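Local coordinates for protein collagen alpha-1(XV) chain (Homo sapiens, PDB 3N3F) that trimerizes collagen XV, its small domain associating three alpha-1 chains and so probably directing chain selection and triple-helix folding, at the interface of chains A and B. Numbering follows the deposited sequence. Chains: chain A/B, Collagen alpha-1(XV) chain.

The interface of chains A and B. Residues chain A 37-42; chain B 31, 48-50.
A:Lys42 reaches B:Thr31 with CG anti to its own carbonyl carbon (chi1 -78°) and the chain extended from there to its tip, while the threonine places OG1 between its backbone N and carbonyl carbon (chi1 69°), which turns the hydroxyl to the amine; the main-chain carbonyl O of B:Thr31 lies on the same amine. The two side chains cross at about a right angle, tip against flank. NZ of A:Lys42 donates to the hydroxyl OG1 of B:Thr31 at 2.8 Å and to its carbonyl O at 2.9 Å, reaching the latter from above the carbonyl plane instead of along a lone pair. An alanine in place of A:Lys42 would probably leave both oxygens of B:Thr31 without this donor and set its hydroxyl free to turn. The methyl CG2 of B:Thr31 faces the side chain of A:Arg38, but the arginine is poorly ordered, so this contact is uncertain.

Main-chain bonding joins the chains beside this pair. N of B:Ile50 donates to O of A:Trp41 at 2.8 Å in a nearly straight bond, and N of A:Trp41 returns one to O of B:Ile50 at 3.1 Å, together forming an antiparallel bridge. A carbon of the indole's benzo ring, CE3 of A:Trp41, lies 3.3 Å from the same O of B:Ile50. CD1 of B:Leu49 rests 3.6 Å from CG2 of A:Val37 as the two side chains pass in opposite directions. CA of B:Leu49 lies against CG of A:Lys42, on the lysine's aliphatic stem.

In the fold, the site spans the turn from strand 32-37 to strand 40-43 of chain A; the C-terminal segment of chain B adds its short strand 50-51 to the edge of strand 40-43, and the loop residue B:Thr31 approaches separately. The patch is part of the chain-to-chain contact of the trimer.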
# COMPACT_ATOMS: atom_id res chain seq x y z
N VAL A 37 -9.45 -4.30 6.75
CA VAL A 37 -10.58 -4.40 5.83
C VAL A 37 -11.83 -4.83 6.57
O VAL A 37 -11.85 -4.93 7.79
CB VAL A 37 -10.31 -5.42 4.69
CG1 VAL A 37 -9.07 -5.01 3.92
CG2 VAL A 37 -10.16 -6.81 5.26
N ARG A 38 -12.90 -5.08 5.82
CA ARG A 38 -14.15 -5.50 6.41
C ARG A 38 -14.00 -6.86 7.09
O ARG A 38 -13.64 -7.85 6.44
CB ARG A 38 -15.24 -5.56 5.34
CG ARG A 38 -16.61 -5.99 5.83
CD ARG A 38 -17.57 -6.05 4.66
NE ARG A 38 -17.07 -6.94 3.61
CZ ARG A 38 -17.56 -6.98 2.37
NH1 ARG A 38 -18.56 -6.19 2.02
NH2 ARG A 38 -17.04 -7.82 1.49
N ASP A 39 -14.27 -6.89 8.39
CA ASP A 39 -14.20 -8.10 9.20
C ASP A 39 -12.80 -8.66 9.46
O ASP A 39 -12.65 -9.84 9.78
CB ASP A 39 -15.08 -9.19 8.59
CG ASP A 39 -16.51 -8.74 8.39
OD1 ASP A 39 -17.10 -8.17 9.34
OD2 ASP A 39 -17.05 -8.94 7.28
N GLY A 40 -11.78 -7.83 9.32
CA GLY A 40 -10.44 -8.31 9.59
C GLY A 40 -9.32 -7.51 8.96
O GLY A 40 -9.40 -6.29 8.84
N TRP A 41 -8.27 -8.22 8.57
CA TRP A 41 -7.11 -7.62 7.94
C TRP A 41 -6.65 -8.54 6.82
O TRP A 41 -7.07 -9.69 6.72
CB TRP A 41 -5.95 -7.51 8.94
CG TRP A 41 -6.26 -6.87 10.26
CD1 TRP A 41 -5.98 -5.59 10.64
CD2 TRP A 41 -6.85 -7.51 11.39
NE1 TRP A 41 -6.35 -5.39 11.95
CE2 TRP A 41 -6.89 -6.55 12.43
CE3 TRP A 41 -7.35 -8.80 11.63
CZ2 TRP A 41 -7.41 -6.85 13.70
CZ3 TRP A 41 -7.87 -9.08 12.90
CH2 TRP A 41 -7.89 -8.11 13.91
N LYS A 42 -5.77 -8.01 5.98
CA LYS A 42 -5.18 -8.76 4.88
C LYS A 42 -3.72 -8.32 4.83
O LYS A 42 -3.43 -7.13 4.91
CB LYS A 42 -5.87 -8.45 3.55
CG LYS A 42 -7.20 -9.16 3.37
CD LYS A 42 -7.77 -8.90 1.98
CE LYS A 42 -9.00 -9.74 1.71
NZ LYS A 42 -9.55 -9.50 0.34
N THR B 31 -13.04 -6.13 -0.94
CA THR B 31 -12.01 -5.80 0.03
C THR B 31 -10.63 -5.99 -0.59
O THR B 31 -9.74 -6.60 -0.00
CB THR B 31 -12.12 -6.64 1.33
OG1 THR B 31 -11.79 -8.01 1.07
CG2 THR B 31 -13.53 -6.56 1.90
N GLU B 48 -4.84 -13.77 2.26
CA GLU B 48 -6.16 -14.26 2.62
C GLU B 48 -6.67 -13.44 3.81
O GLU B 48 -5.89 -12.94 4.61
CB GLU B 48 -6.06 -15.73 3.02
CG GLU B 48 -7.25 -16.59 2.63
CD GLU B 48 -7.34 -16.83 1.13
OE1 GLU B 48 -8.19 -17.64 0.71
OE2 GLU B 48 -6.56 -16.20 0.38
N LEU B 49 -7.99 -13.32 3.92
CA LEU B 49 -8.60 -12.57 5.01
C LEU B 49 -8.26 -13.15 6.38
O LEU B 49 -8.44 -14.34 6.62
CB LEU B 49 -10.12 -12.52 4.85
CG LEU B 49 -10.87 -11.84 5.99
CD1 LEU B 49 -10.51 -10.36 6.03
CD2 LEU B 49 -12.37 -12.02 5.80
N ILE B 50 -7.77 -12.30 7.27
CA ILE B 50 -7.44 -12.72 8.63
C ILE B 50 -8.61 -12.26 9.48
O ILE B 50 -8.77 -11.07 9.76
CB ILE B 50 -6.15 -12.04 9.12
CG1 ILE B 50 -5.01 -12.37 8.16
CG2 ILE B 50 -5.82 -12.52 10.53
CD1 ILE B 50 -3.75 -11.57 8.41